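Local coordinates for protein agarase (Pseudoalteromonas fuliginea, PDB 6XJ9) that probably hydrolyses agarose chains, as a glycoside hydrolase family 50 agarase from a marine bacterium, at residues 454-462 and 473-484. Numbering follows the deposited sequence.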
# COMPACT_ATOMS: atom_id res chain seq x y z
N TRP A 454 -28.00 -21.29 -15.32
CA TRP A 454 -27.36 -22.02 -16.41
C TRP A 454 -28.43 -22.79 -17.16
O TRP A 454 -29.19 -23.53 -16.53
CB TRP A 454 -26.36 -23.05 -15.86
CG TRP A 454 -25.27 -22.53 -14.98
CD1 TRP A 454 -25.23 -22.54 -13.61
CD2 TRP A 454 -24.01 -21.98 -15.41
NE1 TRP A 454 -24.06 -22.00 -13.16
CE2 TRP A 454 -23.29 -21.65 -14.24
CE3 TRP A 454 -23.44 -21.72 -16.66
CZ2 TRP A 454 -22.01 -21.08 -14.30
CZ3 TRP A 454 -22.18 -21.16 -16.71
CH2 TRP A 454 -21.48 -20.84 -15.54
N ILE A 455 -28.46 -22.67 -18.49
CA ILE A 455 -29.34 -23.51 -19.28
C ILE A 455 -28.62 -24.82 -19.63
O ILE A 455 -27.66 -24.83 -20.40
CB ILE A 455 -29.89 -22.78 -20.53
CG1 ILE A 455 -30.67 -21.52 -20.11
CG2 ILE A 455 -30.77 -23.72 -21.33
CD1 ILE A 455 -31.14 -20.68 -21.28
N ILE A 456 -29.11 -25.90 -19.01
CA ILE A 456 -28.53 -27.22 -19.10
C ILE A 456 -29.66 -28.18 -19.44
O ILE A 456 -30.79 -27.98 -18.99
CB ILE A 456 -27.86 -27.60 -17.77
CG1 ILE A 456 -26.68 -26.70 -17.42
CG2 ILE A 456 -27.49 -29.08 -17.72
CD1 ILE A 456 -25.54 -26.70 -18.41
N GLY A 457 -29.36 -29.22 -20.21
CA GLY A 457 -30.40 -30.17 -20.58
C GLY A 457 -29.93 -31.19 -21.61
O GLY A 457 -28.75 -31.25 -21.95
N ASP A 458 -30.90 -31.97 -22.11
CA ASP A 458 -30.63 -33.05 -23.04
C ASP A 458 -31.08 -32.64 -24.44
O ASP A 458 -31.21 -33.50 -25.31
CB ASP A 458 -31.30 -34.35 -22.58
CG ASP A 458 -30.72 -34.93 -21.30
OD1 ASP A 458 -29.48 -34.91 -21.14
OD2 ASP A 458 -31.52 -35.41 -20.47
N PHE A 459 -31.34 -31.34 -24.64
CA PHE A 459 -31.62 -30.83 -25.97
C PHE A 459 -30.47 -31.20 -26.91
O PHE A 459 -29.39 -31.54 -26.44
CB PHE A 459 -31.88 -29.31 -25.94
CG PHE A 459 -30.96 -28.55 -25.01
CD1 PHE A 459 -29.64 -28.32 -25.36
CD2 PHE A 459 -31.41 -28.10 -23.79
CE1 PHE A 459 -28.79 -27.64 -24.50
CE2 PHE A 459 -30.57 -27.42 -22.92
CZ PHE A 459 -29.25 -27.19 -23.28
N LYS A 460 -30.73 -31.16 -28.22
CA LYS A 460 -29.72 -31.39 -29.24
C LYS A 460 -28.65 -30.30 -29.16
O LYS A 460 -28.89 -29.21 -28.66
CB LYS A 460 -30.37 -31.34 -30.62
CG LYS A 460 -31.19 -32.56 -31.01
CD LYS A 460 -32.15 -32.26 -32.14
CE LYS A 460 -32.18 -33.35 -33.20
NZ LYS A 460 -32.81 -34.59 -32.70
N THR A 461 -27.46 -30.60 -29.69
CA THR A 461 -26.34 -29.69 -29.57
C THR A 461 -25.69 -29.44 -30.93
O THR A 461 -25.92 -30.19 -31.88
CB THR A 461 -25.33 -30.22 -28.55
OG1 THR A 461 -24.82 -31.46 -29.06
CG2 THR A 461 -25.94 -30.40 -27.18
N VAL A 462 -24.93 -28.35 -31.01
CA VAL A 462 -24.09 -28.03 -32.15
C VAL A 462 -22.66 -27.88 -31.63
O VAL A 462 -22.44 -27.71 -30.44
CB VAL A 462 -24.55 -26.77 -32.90
CG1 VAL A 462 -25.75 -27.03 -33.79
CG2 VAL A 462 -24.76 -25.56 -31.99
N PRO A 473 -25.82 -25.27 -27.40
CA PRO A 473 -27.19 -25.74 -27.56
C PRO A 473 -27.67 -25.61 -29.00
O PRO A 473 -27.42 -24.60 -29.66
CB PRO A 473 -28.01 -24.80 -26.67
CG PRO A 473 -27.15 -23.55 -26.58
CD PRO A 473 -25.71 -24.04 -26.60
N ASP A 474 -28.38 -26.64 -29.49
CA ASP A 474 -29.11 -26.41 -30.73
C ASP A 474 -30.38 -25.65 -30.38
O ASP A 474 -31.37 -26.23 -29.92
CB ASP A 474 -29.43 -27.69 -31.51
CG ASP A 474 -30.02 -27.37 -32.87
OD1 ASP A 474 -30.79 -26.37 -32.98
OD2 ASP A 474 -29.68 -28.10 -33.81
N VAL A 475 -30.32 -24.33 -30.61
CA VAL A 475 -31.31 -23.42 -30.06
C VAL A 475 -32.62 -23.49 -30.84
O VAL A 475 -33.63 -22.95 -30.38
CB VAL A 475 -30.76 -21.98 -29.95
CG1 VAL A 475 -29.64 -21.91 -28.92
CG2 VAL A 475 -30.28 -21.44 -31.29
N PHE A 476 -32.60 -24.16 -32.00
CA PHE A 476 -33.81 -24.39 -32.78
C PHE A 476 -34.48 -25.71 -32.39
O PHE A 476 -35.53 -26.06 -32.94
CB PHE A 476 -33.53 -24.33 -34.29
CG PHE A 476 -33.26 -22.94 -34.81
CD1 PHE A 476 -34.31 -22.08 -35.12
CD2 PHE A 476 -31.96 -22.48 -34.99
CE1 PHE A 476 -34.06 -20.80 -35.59
CE2 PHE A 476 -31.72 -21.20 -35.45
CZ PHE A 476 -32.76 -20.35 -35.75
N ASP A 477 -33.87 -26.44 -31.44
CA ASP A 477 -34.49 -27.65 -30.90
C ASP A 477 -35.55 -27.22 -29.89
O ASP A 477 -35.22 -26.55 -28.91
CB ASP A 477 -33.44 -28.60 -30.29
CG ASP A 477 -34.01 -29.86 -29.64
OD1 ASP A 477 -35.20 -30.17 -29.86
OD2 ASP A 477 -33.26 -30.54 -28.91
N PRO A 478 -36.85 -27.54 -30.09
CA PRO A 478 -37.89 -27.11 -29.15
C PRO A 478 -37.52 -27.39 -27.69
O PRO A 478 -37.82 -26.59 -26.83
CB PRO A 478 -39.14 -27.87 -29.61
CG PRO A 478 -38.92 -28.04 -31.11
CD PRO A 478 -37.42 -28.24 -31.25
N GLU A 479 -36.82 -28.51 -27.44
CA GLU A 479 -36.41 -28.84 -26.09
C GLU A 479 -35.53 -27.74 -25.50
O GLU A 479 -35.50 -27.58 -24.28
CB GLU A 479 -35.76 -30.22 -26.00
CG GLU A 479 -35.37 -30.65 -24.59
CD GLU A 479 -36.49 -30.87 -23.57
OE1 GLU A 479 -37.68 -30.96 -24.00
OE2 GLU A 479 -36.19 -30.94 -22.35
N PHE A 480 -34.79 -26.98 -26.34
CA PHE A 480 -33.95 -25.92 -25.79
C PHE A 480 -34.84 -24.86 -25.14
O PHE A 480 -34.55 -24.37 -24.06
CB PHE A 480 -32.99 -25.30 -26.82
CG PHE A 480 -32.24 -24.10 -26.26
CD1 PHE A 480 -31.20 -24.27 -25.36
CD2 PHE A 480 -32.60 -22.80 -26.60
CE1 PHE A 480 -30.51 -23.18 -24.83
CE2 PHE A 480 -31.92 -21.71 -26.06
CZ PHE A 480 -30.88 -21.90 -25.18
N THR A 481 -35.96 -24.55 -25.81
CA THR A 481 -36.91 -23.58 -25.28
C THR A 481 -37.52 -24.08 -23.98
O THR A 481 -37.66 -23.30 -23.03
CB THR A 481 -37.93 -23.20 -26.36
OG1 THR A 481 -37.18 -22.54 -27.37
CG2 THR A 481 -39.04 -22.32 -25.83
N VAL A 482 -37.89 -25.37 -23.92
CA VAL A 482 -38.40 -25.95 -22.69
C VAL A 482 -37.39 -25.71 -21.56
O VAL A 482 -37.76 -25.21 -20.50
CB VAL A 482 -38.75 -27.45 -22.85
CG1 VAL A 482 -39.18 -28.10 -21.54
CG2 VAL A 482 -39.81 -27.70 -23.92
N ARG A 483 -36.11 -26.00 -21.80
CA ARG A 483 -35.09 -25.96 -20.76
C ARG A 483 -34.75 -24.52 -20.38
O ARG A 483 -34.44 -24.24 -19.22
CB ARG A 483 -33.86 -26.77 -21.17
CG ARG A 483 -34.04 -28.28 -21.06
CD ARG A 483 -33.67 -28.79 -19.68
NE ARG A 483 -34.68 -28.63 -18.65
CZ ARG A 483 -34.45 -28.27 -17.38
NH1 ARG A 483 -33.23 -27.98 -16.97
NH2 ARG A 483 -35.46 -28.17 -16.54
N ALA A 484 -34.78 -23.61 -21.36
CA ALA A 484 -34.59 -22.19 -21.10
C ALA A 484 -35.67 -21.71 -20.14
O ALA A 484 -35.37 -21.11 -19.11
CB ALA A 484 -34.64 -21.40 -22.39
O HOH W 1 -28.32 -30.42 -33.41
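Ile455 meets the helix first: its CG2 packs 3.6 Å from Phe480 CE1, while CD1 rests on the CB of Ala484. Helix 584-609 adds Val602 against Ile455. At Ile456 the backbone takes over. Its O receives an almost straight bond from Arg483 NH1 (3.2 Å, 176°), with the oxygen in the guanidinium plane, and Glu486 forms a salt bridge with NH2 of that arginine. Phe459 fills the middle. Phe480 CD1 stands 3.9 Å above the centre of the Phe459 ring in a T-shaped pair with planes at 82°, Gly457 C lies over the opposite face, nearer the rim, and Arg483 CG abuts the ring edge. A chi1 of 40° places CG between the backbone N and the carbonyl carbon, which lays the ring alongside Pro473, CE1 3.7 Å from its CB. Cut back to an alanine, this residue would probably leave a gap between Pro473 and the helix and the Phe480 edge without its aromatic face. Next, Lys460 N donates to the anti lone pair of Asp477 OD2 (2.7 Å), while Lys460 O accepts from Asp474 N at the same length. A water joins Thr461 O to Asp474 OD2; OD1 of that aspartate accepts from Phe476 N in an Asx turn and also hydrogen-bonds to OG1 of Thr538. Thr461 and Pro473 form a non-hydrogen-bonded antiparallel pair in the short hairpin of strands 461-463 and 471-473; the loop before it packs on helix 478-495, which the second strand enters through a type I turn, with Asp477 as N-cap, its OD1 weakly accepting from Glu479 N.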